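Local coordinates for AP205 bacteriophage COAT protein (Acinetobacter phage ap205, PDB 5FS4), which forms the capsid of a small single-stranded RNA bacteriophage, its chains pairing into dimers that probably serve as the building blocks of the shell, at residues 107-112 with 118-123. The protein carries 2 engineered substitutions. Numbering follows the deposited sequence.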
ATOM      1  N   ASP B 107       2.761  -2.384   8.211  1.00  8.50           N
ATOM      2  CA  ASP B 107       3.835  -1.702   8.965  1.00  9.33           C
ATOM      3  C   ASP B 107       4.637  -2.706   9.776  1.00  9.20           C
ATOM      4  O   ASP B 107       5.840  -2.673   9.765  1.00  9.61           O
ATOM      5  CB  ASP B 107       3.293  -0.610   9.934  1.00  9.54           C
ATOM      6  CG  ASP B 107       2.739   0.597   9.231  1.00 10.04           C
ATOM      7  OD1 ASP B 107       3.034   0.780   8.017  1.00 10.20           O
ATOM      8  OD2 ASP B 107       1.955   1.349   9.895  1.00  9.81           O
ATOM      9  N   THR B 108       3.952  -3.598  10.465  1.00  9.11           N
ATOM     10  CA  THR B 108       4.661  -4.616  11.319  1.00  9.34           C
ATOM     11  C   THR B 108       5.701  -5.406  10.549  1.00  9.02           C
ATOM     12  O   THR B 108       6.799  -5.614  11.046  1.00  8.62           O
ATOM     13  CB  THR B 108       3.632  -5.511  12.062  1.00  9.57           C
ATOM     14  OG1 THR B 108       2.857  -4.732  12.998  1.00 10.21           O
ATOM     15  CG2 THR B 108       4.296  -6.625  12.793  1.00 10.59           C
ATOM     16  N   LEU B 109       5.369  -5.826   9.324  1.00  8.63           N
ATOM     17  CA  LEU B 109       6.233  -6.647   8.506  1.00  8.21           C
ATOM     18  C   LEU B 109       7.213  -5.817   7.684  1.00  7.98           C
ATOM     19  O   LEU B 109       8.396  -6.131   7.641  1.00  7.73           O
ATOM     20  CB  LEU B 109       5.451  -7.524   7.583  1.00  8.01           C
ATOM     21  CG  LEU B 109       4.500  -8.543   8.172  1.00  7.69           C
ATOM     22  CD1 LEU B 109       3.832  -9.349   7.063  1.00  8.09           C
ATOM     23  CD2 LEU B 109       5.187  -9.488   9.135  1.00  7.70           C
ATOM     24  N   PHE B 110       6.708  -4.783   7.053  1.00  7.84           N
ATOM     25  CA  PHE B 110       7.516  -3.966   6.150  1.00  8.31           C
ATOM     26  C   PHE B 110       8.163  -2.708   6.776  1.00  8.83           C
ATOM     27  O   PHE B 110       9.341  -2.417   6.486  1.00  9.62           O
ATOM     28  CB  PHE B 110       6.655  -3.554   4.933  1.00  7.99           C
ATOM     29  CG  PHE B 110       7.390  -2.697   3.959  1.00  7.92           C
ATOM     30  CD1 PHE B 110       8.178  -3.272   2.986  1.00  8.32           C
ATOM     31  CD2 PHE B 110       7.319  -1.266   4.022  1.00  8.44           C
ATOM     32  CE1 PHE B 110       8.890  -2.473   2.071  1.00  8.34           C
ATOM     33  CE2 PHE B 110       8.017  -0.489   3.118  1.00  8.41           C
ATOM     34  CZ  PHE B 110       8.795  -1.073   2.148  1.00  8.11           C
ATOM     35  N   ALA B 111       7.397  -1.934   7.538  1.00 10.29           N
ATOM     36  CA  ALA B 111       7.869  -0.629   8.058  1.00 11.32           C
ATOM     37  C   ALA B 111       8.942  -0.813   9.147  1.00 13.12           C
ATOM     38  O   ALA B 111      10.020  -0.219   9.101  1.00 13.97           O
ATOM     39  CB  ALA B 111       6.730   0.178   8.641  1.00 10.60           C
ATOM     40  N   SER B 112       8.633  -1.677  10.096  1.00 14.35           N
ATOM     41  CA  SER B 112       9.582  -2.066  11.100  1.00 14.76           C
ATOM     42  C   SER B 112      10.053  -3.511  11.093  1.00 14.04           C
ATOM     43  O   SER B 112      10.808  -3.885  11.975  1.00 14.98           O
ATOM     44  CB  SER B 112       9.030  -1.648  12.473  1.00 16.45           C
ATOM     45  OG  SER B 112       7.710  -2.076  12.645  1.00 18.24           O
ATOM     46  N   GLY B 118      12.951  -9.069   1.860  1.00  9.41           N
ATOM     47  CA  GLY B 118      12.480 -10.346   1.292  1.00  8.87           C
ATOM     48  C   GLY B 118      12.264 -11.502   2.264  1.00  8.30           C
ATOM     49  O   GLY B 118      12.112 -12.621   1.820  1.00  7.17           O
ATOM     50  N   PHE B 119      12.154 -11.200   3.545  1.00  7.86           N
ATOM     51  CA  PHE B 119      12.043 -12.218   4.576  1.00  9.12           C
ATOM     52  C   PHE B 119      10.925 -11.922   5.554  1.00  9.04           C
ATOM     53  O   PHE B 119      10.760 -10.771   5.993  1.00  8.58           O
ATOM     54  CB  PHE B 119      13.373 -12.230   5.351  1.00  9.22           C
ATOM     55  CG  PHE B 119      14.503 -12.743   4.530  1.00 10.25           C
ATOM     56  CD1 PHE B 119      15.225 -11.885   3.704  1.00 10.19           C
ATOM     57  CD2 PHE B 119      14.776 -14.089   4.480  1.00  9.88           C
ATOM     58  CE1 PHE B 119      16.210 -12.373   2.869  1.00 10.76           C
ATOM     59  CE2 PHE B 119      15.794 -14.576   3.678  1.00 11.51           C
ATOM     60  CZ  PHE B 119      16.512 -13.717   2.875  1.00 11.30           C
ATOM     61  N   LEU B 120      10.205 -12.979   5.898  1.00  9.91           N
ATOM     62  CA  LEU B 120       9.052 -12.944   6.793  1.00 10.46           C
ATOM     63  C   LEU B 120       9.440 -13.335   8.251  1.00 10.94           C
ATOM     64  O   LEU B 120      10.270 -14.262   8.529  1.00 10.51           O
ATOM     65  CB  LEU B 120       7.927 -13.852   6.264  1.00 10.88           C
ATOM     66  CG  LEU B 120       7.258 -13.402   4.959  1.00 10.95           C
ATOM     67  CD1 LEU B 120       6.357 -14.444   4.410  1.00 11.39           C
ATOM     68  CD2 LEU B 120       6.503 -12.078   5.103  1.00 10.98           C
ATOM     69  N   ASP B 121       8.848 -12.627   9.193  1.00 11.51           N
ATOM     70  CA  ASP B 121       8.945 -12.996  10.601  1.00 11.25           C
ATOM     71  C   ASP B 121       7.652 -13.713  11.016  1.00 11.60           C
ATOM     72  O   ASP B 121       6.602 -13.083  11.170  1.00 10.50           O
ATOM     73  CB  ASP B 121       9.204 -11.737  11.477  1.00 11.80           C
ATOM     74  CG  ASP B 121       9.384 -12.092  12.955  1.00 11.95           C
ATOM     75  OD1 ASP B 121       9.028 -13.200  13.354  1.00 11.04           O
ATOM     76  OD2 ASP B 121       9.939 -11.302  13.727  1.00 13.90           O
ATOM     77  N   PRO B 122       7.712 -15.031  11.227  1.00 12.42           N
ATOM     78  CA  PRO B 122       6.496 -15.809  11.556  1.00 12.69           C
ATOM     79  C   PRO B 122       5.921 -15.529  12.961  1.00 12.29           C
ATOM     80  O   PRO B 122       4.779 -15.935  13.262  1.00 12.64           O
ATOM     81  CB  PRO B 122       6.976 -17.260  11.401  1.00 12.93           C
ATOM     82  CG  PRO B 122       8.371 -17.163  11.924  1.00 13.44           C
ATOM     83  CD  PRO B 122       8.926 -15.832  11.444  1.00 13.81           C
ATOM     84  N   THR B 123       6.683 -14.840  13.804  1.00 11.44           N
ATOM     85  CA  THR B 123       6.201 -14.446  15.122  1.00 11.20           C
ATOM     86  C   THR B 123       5.618 -13.024  15.148  1.00 10.91           C
ATOM     87  O   THR B 123       5.284 -12.567  16.208  1.00 10.79           O
ATOM     88  CB  THR B 123       7.334 -14.519  16.169  1.00 11.96           C
ATOM     89  OG1 THR B 123       8.251 -13.426  15.989  1.00 13.13           O
ATOM     90  CG2 THR B 123       8.065 -15.901  16.080  1.00 11.57           C
TER
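L109, near the C-terminal end of helix 92-111, lies beside L120 in segment 118-123, which is extended at 119-121; their CA atoms are 7.1 Å apart, and no hydrogen bond joins the two backbones. Residues 107-111 make a wider, pi-type turn: the carbonyl O of D107 takes the backbone N of S112 at 3.0 Å and, more weakly, that of A111. Contact is slight and apolar, burying 98 Å² in all, and rests on the two methyls of L109. L109 CD1 meets L120 CD2 at 4.3 Å, methyl to methyl, while L109 CD2 lies 4.4 Å from the backbone O of D121. Neither leucine has its CB aimed straight across; with CD1 of L109 anti to its CA (chi2 -179°), the branched end reaches L120. D121 does point its CB toward the helix, but its carboxylate serves its own segment. D121 OD1 accepts the backbone N of T123 at 2.9 Å, an Asx turn, and T123 OG1 at 2.8 Å; OG1 arrives on the syn side and N on the anti side, both about 30° out of the carboxylate plane and on the same face. The paired bonds probably steady the turn through P122. L109 also packs on A115, with which it shares a backbone hydrogen bond, and on A124, so the chain folds back along the helix end. The second subunit packs on the same region: its A32 on L109 and its L34 on L120, both from strand 28-38, while its W99 meets the F110 ring edge-to-face and its K103 forms a salt bridge with D107, tying helix end and returning loop into the dimer.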